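Long-range contacts in glycine oxidase (Bacillus cereus ATCC 14579, PDB 7CYX), which probably catalyses the FAD-dependent oxidation of glycine by oxygen to glyoxylate, hydrogen peroxide and ammonium, a reaction linked to thiamine diphosphate biosynthesis: residues 184-189 with 323-327; 94-100 with 244-248. One frame throughout, in Å; residues are numbered along the deposited sequence.

Contact 1. Residues 184-189 with 323-327; sequences IENNKV and EIKGL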
loop_
_atom_site.group_PDB
_atom_site.type_symbol
_atom_site.label_atom_id
_atom_site.label_comp_id
_atom_site.label_asym_id
_atom_site.label_seq_id
_atom_site.Cartn_x
_atom_site.Cartn_y
_atom_site.Cartn_z
ATOM N N ILE A 184 11.122 -35.870 13.633
ATOM C CA ILE A 184 11.858 -36.805 12.813
ATOM C C ILE A 184 11.714 -38.193 13.443
ATOM O O ILE A 184 12.137 -38.406 14.583
ATOM C CB ILE A 184 13.334 -36.387 12.701
ATOM C CG1 ILE A 184 13.461 -35.003 12.058
ATOM C CG2 ILE A 184 14.144 -37.441 11.959
ATOM C CD1 ILE A 184 14.805 -34.340 12.276
ATOM N N GLU A 185 11.127 -39.120 12.681
ATOM C CA GLU A 185 10.744 -40.413 13.212
ATOM C C GLU A 185 11.820 -41.431 12.813
ATOM O O GLU A 185 12.475 -42.001 13.698
ATOM C CB GLU A 185 9.298 -40.738 12.818
ATOM C CG GLU A 185 8.301 -40.267 13.882
ATOM C CD GLU A 185 6.818 -40.155 13.530
ATOM O OE1 GLU A 185 6.474 -40.155 12.333
ATOM O OE2 GLU A 185 5.998 -40.047 14.473
ATOM N N ASN A 186 12.057 -41.608 11.510
ATOM C CA ASN A 186 12.986 -42.657 11.072
ATOM C C ASN A 186 14.094 -42.033 10.223
ATOM O O ASN A 186 14.333 -42.463 9.100
ATOM C CB ASN A 186 12.240 -43.773 10.327
ATOM C CG ASN A 186 13.102 -44.985 10.039
ATOM O OD1 ASN A 186 14.218 -45.091 10.545
ATOM N ND2 ASN A 186 12.596 -45.900 9.226
ATOM N N ASN A 187 14.750 -41.003 10.767
ATOM C CA ASN A 187 15.690 -40.184 10.008
ATOM C C ASN A 187 14.951 -39.504 8.842
ATOM O O ASN A 187 15.554 -39.177 7.808
ATOM C CB ASN A 187 16.871 -41.022 9.512
ATOM C CG ASN A 187 18.084 -40.187 9.180
ATOM O OD1 ASN A 187 18.361 -39.937 8.010
ATOM N ND2 ASN A 187 18.790 -39.728 10.203
ATOM N N LYS A 188 13.659 -39.256 9.055
ATOM C CA LYS A 188 12.828 -38.534 8.064
ATOM C C LYS A 188 11.960 -37.509 8.793
ATOM O O LYS A 188 11.573 -37.761 9.933
ATOM C CB LYS A 188 11.950 -39.502 7.276
ATOM C CG LYS A 188 12.603 -40.078 6.032
ATOM C CD LYS A 188 11.619 -40.460 4.950
ATOM C CE LYS A 188 11.934 -39.818 3.614
ATOM N NZ LYS A 188 13.137 -40.404 2.984
ATOM N N VAL A 189 11.696 -36.385 8.141
ATOM C CA VAL A 189 10.819 -35.330 8.711
ATOM C C VAL A 189 9.376 -35.803 8.551
ATOM O O VAL A 189 8.976 -36.012 7.430
ATOM C CB VAL A 189 11.040 -34.006 7.962
ATOM C CG1 VAL A 189 9.838 -33.089 8.079
ATOM C CG2 VAL A 189 12.310 -33.310 8.406
ATOM N N GLU A 323 21.723 -35.914 5.622
ATOM C CA GLU A 323 21.296 -37.209 6.143
ATOM C C GLU A 323 19.772 -37.211 6.306
ATOM O O GLU A 323 19.096 -38.002 5.661
ATOM C CB GLU A 323 22.036 -37.499 7.452
ATOM C CG GLU A 323 21.892 -38.923 7.969
ATOM C CD GLU A 323 22.646 -39.202 9.265
ATOM O OE1 GLU A 323 22.688 -40.383 9.684
ATOM O OE2 GLU A 323 23.186 -38.234 9.859
ATOM N N ILE A 324 19.254 -36.301 7.143
ATOM C CA ILE A 324 17.825 -36.216 7.472
ATOM C C ILE A 324 17.081 -35.676 6.251
ATOM O O ILE A 324 17.297 -34.537 5.842
ATOM C CB ILE A 324 17.578 -35.331 8.706
ATOM C CG1 ILE A 324 18.496 -35.716 9.871
ATOM C CG2 ILE A 324 16.100 -35.378 9.083
ATOM C CD1 ILE A 324 18.424 -34.799 11.071
ATOM N N LYS A 325 16.219 -36.515 5.669
ATOM C CA LYS A 325 15.612 -36.210 4.383
ATOM C C LYS A 325 14.405 -35.299 4.623
ATOM O O LYS A 325 13.609 -35.528 5.541
ATOM C CB LYS A 325 15.226 -37.489 3.633
ATOM C CG LYS A 325 14.603 -37.267 2.257
ATOM C CD LYS A 325 15.534 -36.626 1.232
ATOM C CE LYS A 325 14.815 -36.161 -0.018
ATOM N NZ LYS A 325 14.006 -34.944 0.234
ATOM N N GLY A 326 14.328 -34.247 3.806
ATOM C CA GLY A 326 13.238 -33.291 3.821
ATOM C C GLY A 326 13.472 -32.127 4.772
ATOM O O GLY A 326 12.555 -31.321 4.973
ATOM N N LEU A 327 14.675 -32.035 5.363
ATOM C CA LEU A 327 14.985 -30.969 6.312
ATOM C C LEU A 327 15.853 -29.925 5.593
ATOM O O LEU A 327 16.966 -30.213 5.151
ATOM C CB LEU A 327 15.675 -31.596 7.529
ATOM C CG LEU A 327 15.687 -30.832 8.862
ATOM C CD1 LEU A 327 17.101 -30.428 9.233
ATOM C CD2 LEU A 327 14.765 -29.623 8.874
#

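Contact 2. Residues 94-100 with 244-248; sequences GIYRIAQ and APIFQ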
loop_
_atom_site.group_PDB
_atom_site.type_symbol
_atom_site.label_atom_id
_atom_site.label_comp_id
_atom_site.label_asym_id
_atom_site.label_seq_id
_atom_site.Cartn_x
_atom_site.Cartn_y
_atom_site.Cartn_z
ATOM N N GLY A 94 17.428 4.829 -9.200
ATOM C CA GLY A 94 18.864 4.871 -8.887
ATOM C C GLY A 94 19.124 5.106 -7.418
ATOM O O GLY A 94 18.176 5.316 -6.686
ATOM N N ILE A 95 20.389 5.041 -7.018
ATOM C CA ILE A 95 20.813 5.281 -5.611
ATOM C C ILE A 95 22.152 6.002 -5.637
ATOM O O ILE A 95 22.961 5.689 -6.492
ATOM C CB ILE A 95 20.932 3.971 -4.825
ATOM C CG1 ILE A 95 19.569 3.345 -4.544
ATOM C CG2 ILE A 95 21.697 4.213 -3.550
ATOM C CD1 ILE A 95 19.655 2.021 -3.868
ATOM N N TYR A 96 22.341 6.937 -4.716
ATOM C CA TYR A 96 23.564 7.708 -4.600
ATOM C C TYR A 96 24.384 7.196 -3.416
ATOM O O TYR A 96 23.850 6.962 -2.336
ATOM C CB TYR A 96 23.302 9.203 -4.413
ATOM C CG TYR A 96 22.540 9.889 -5.522
ATOM C CD1 TYR A 96 21.156 9.933 -5.495
ATOM C CD2 TYR A 96 23.183 10.536 -6.576
ATOM C CE1 TYR A 96 20.431 10.566 -6.484
ATOM C CE2 TYR A 96 22.467 11.190 -7.574
ATOM C CZ TYR A 96 21.080 11.188 -7.536
ATOM O OH TYR A 96 20.302 11.807 -8.480
ATOM N N ARG A 97 25.686 7.005 -3.638
ATOM C CA ARG A 97 26.624 7.012 -2.537
ATOM C C ARG A 97 27.154 8.438 -2.440
ATOM O O ARG A 97 27.603 8.977 -3.431
ATOM C CB ARG A 97 27.817 6.081 -2.752
ATOM C CG ARG A 97 27.536 4.597 -2.588
ATOM C CD ARG A 97 28.848 3.825 -2.645
ATOM N NE ARG A 97 28.671 2.427 -3.003
ATOM C CZ ARG A 97 28.822 1.409 -2.167
ATOM N NH1 ARG A 97 29.129 1.629 -0.899
ATOM N NH2 ARG A 97 28.681 0.171 -2.611
ATOM N N ILE A 98 27.107 9.034 -1.249
ATOM C CA ILE A 98 27.547 10.410 -1.101
ATOM C C ILE A 98 28.832 10.449 -0.271
ATOM O O ILE A 98 29.110 9.530 0.504
ATOM C CB ILE A 98 26.438 11.263 -0.467
ATOM C CG1 ILE A 98 26.089 10.767 0.939
ATOM C CG2 ILE A 98 25.225 11.310 -1.385
ATOM C CD1 ILE A 98 25.196 11.699 1.683
ATOM N N ALA A 99 29.577 11.550 -0.419
ATOM C CA ALA A 99 30.789 11.802 0.340
ATOM C C ALA A 99 30.854 13.287 0.693
ATOM O O ALA A 99 30.596 14.128 -0.161
ATOM C CB ALA A 99 31.995 11.364 -0.449
ATOM N N GLN A 100 31.215 13.569 1.954
ATOM C CA GLN A 100 31.255 14.913 2.514
ATOM C C GLN A 100 32.704 15.334 2.812
ATOM O O GLN A 100 32.950 16.497 3.115
ATOM C CB GLN A 100 30.383 14.944 3.775
ATOM C CG GLN A 100 28.906 14.672 3.504
ATOM C CD GLN A 100 28.122 14.426 4.773
ATOM O OE1 GLN A 100 28.221 13.365 5.385
ATOM N NE2 GLN A 100 27.339 15.413 5.179
ATOM N N ALA A 244 15.515 9.874 -5.116
ATOM C CA ALA A 244 16.169 8.575 -4.994
ATOM C C ALA A 244 16.830 8.445 -3.624
ATOM O O ALA A 244 17.227 9.432 -3.012
ATOM C CB ALA A 244 17.194 8.422 -6.093
ATOM N N PRO A 245 17.058 7.213 -3.137
ATOM C CA PRO A 245 17.713 7.026 -1.844
ATOM C C PRO A 245 19.157 7.552 -1.879
ATOM O O PRO A 245 19.787 7.561 -2.928
ATOM C CB PRO A 245 17.695 5.507 -1.642
ATOM C CG PRO A 245 16.693 4.983 -2.654
ATOM C CD PRO A 245 16.781 5.943 -3.820
ATOM N N ILE A 246 19.656 7.988 -0.734
ATOM C CA ILE A 246 21.090 8.371 -0.661
ATOM C C ILE A 246 21.723 7.433 0.358
ATOM O O ILE A 246 21.049 7.039 1.291
ATOM C CB ILE A 246 21.325 9.850 -0.331
ATOM C CG1 ILE A 246 20.903 10.175 1.096
ATOM C CG2 ILE A 246 20.663 10.750 -1.351
ATOM C CD1 ILE A 246 21.860 9.665 2.128
ATOM N N PHE A 247 22.979 7.085 0.139
ATOM C CA PHE A 247 23.688 6.134 1.011
ATOM C C PHE A 247 24.975 6.793 1.478
ATOM O O PHE A 247 25.519 7.606 0.748
ATOM C CB PHE A 247 24.020 4.904 0.179
ATOM C CG PHE A 247 24.103 3.612 0.937
ATOM C CD1 PHE A 247 22.964 2.968 1.359
ATOM C CD2 PHE A 247 25.326 3.029 1.199
ATOM C CE1 PHE A 247 23.040 1.780 2.054
ATOM C CE2 PHE A 247 25.405 1.839 1.895
ATOM C CZ PHE A 247 24.259 1.219 2.318
ATOM N N GLN A 248 25.415 6.450 2.681
ATOM C CA GLN A 248 26.679 6.997 3.217
ATOM C C GLN A 248 27.233 6.027 4.253
ATOM O O GLN A 248 26.778 6.094 5.388
ATOM C CB GLN A 248 26.458 8.372 3.834
ATOM C CG GLN A 248 27.751 9.126 4.093
ATOM C CD GLN A 248 27.547 10.282 5.034
ATOM O OE1 GLN A 248 27.030 10.124 6.131
ATOM N NE2 GLN A 248 27.971 11.461 4.617
#

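Contact 1. Residues 184-189 with 323-327
N187-V189 and I324-G326 run alongside each other in the same direction, N187 matching I324, K188 matching K325 and V189 matching G326. A single backbone bridge joins them at K188 and K325, whose CA atoms are 5.2 Å apart. It consists of two weak hydrogen bonds that K325 makes to the residues flanking K188, from K325 N to N187 O (3.5 Å) and from V189 N to K325 O (3.3 Å). Each segment folds sharply near the bridge: E185 N bonds K188 O at 3.1 Å, while I324 to L327 form a type II beta turn with G326, at positive phi, in its third position. Apolar side chains gather next to the bridge. I184 CD1 approaches I324 CG2 at 3.6 Å, and V189, pointing toward the other segment, brings its CG2 within 3.9 Å of L327 CB. The two lysines do not oppose each other head-on, since K188 NZ lies over the aliphatic stem of K325, 3.5 Å from its CG, and K325 NZ forms a salt bridge with E320. The contact joins the turn between strands 179-184 and 189-194 to the approach to strand 327-331, a member of the Rossmann-type sheet; there V189 and L327 pack on V204 of strand 203-206 and on I182 of strand 179-184.

Contact 2. Residues 94-100 with 244-248
Three backbone hydrogen bonds tie strand 95-99 to strand 246-248: Y96 N to P245 O (3.2 Å), F247 N to Y96 O (2.6 Å) and I98 N to F247 O (2.9 Å). The pairing is the sole parallel junction in a mixed eight-stranded sheet, of the kind that forms the substrate domain in the D-amino-acid oxidase family. The strand axes diverge by 38°, and CA-H...O contacts from I246 CA to Y96 O and from R97 CA to F247 O, both 3.5 Å, supplement the bonds. Y96 and I246 share one face of the sheet; R97 and F247 share the other, where R97 NE bonds Y147 OH and the F247 side chain comes to about 7 Å of the bound FAD. At the N-terminal end, I95 CG1 lies 3.8 Å from P245 CG, and the P245 side chain is itself about 4 Å from that of L49, an FAD-binding residue. Y96 CE1 meets A244 CB at 3.9 Å. On the face that carries Y96 and I246, I291 of helix 278-291 touches both I98 and I246; between these two, the I98 CD1 and I246 CD1 methyl groups close to 3.9 Å.

How the contacts relate
From the N terminus, the chain first reaches residues 94-100, then 184-189, then 244-248 and finally 323-327, so the loops closed by the two contacts cross. Contact 2 closes a loop of 143 intervening residues, contact 1 one of 133. The chain from 190 to 243 belongs to both loops, and it supplies strand 203-206 to the Rossmann-type sheet and strand 225-236 to the eight-stranded sheet. Contact 1 joins the turn between strands 179-184 and 189-194 to the loop leading into strand 327-331 of the former; contact 2 lies between two inner strands of the latter. They lie on opposite sides of the chain's centre, their own centres 47 Å apart and their nearest atoms about 32 Å.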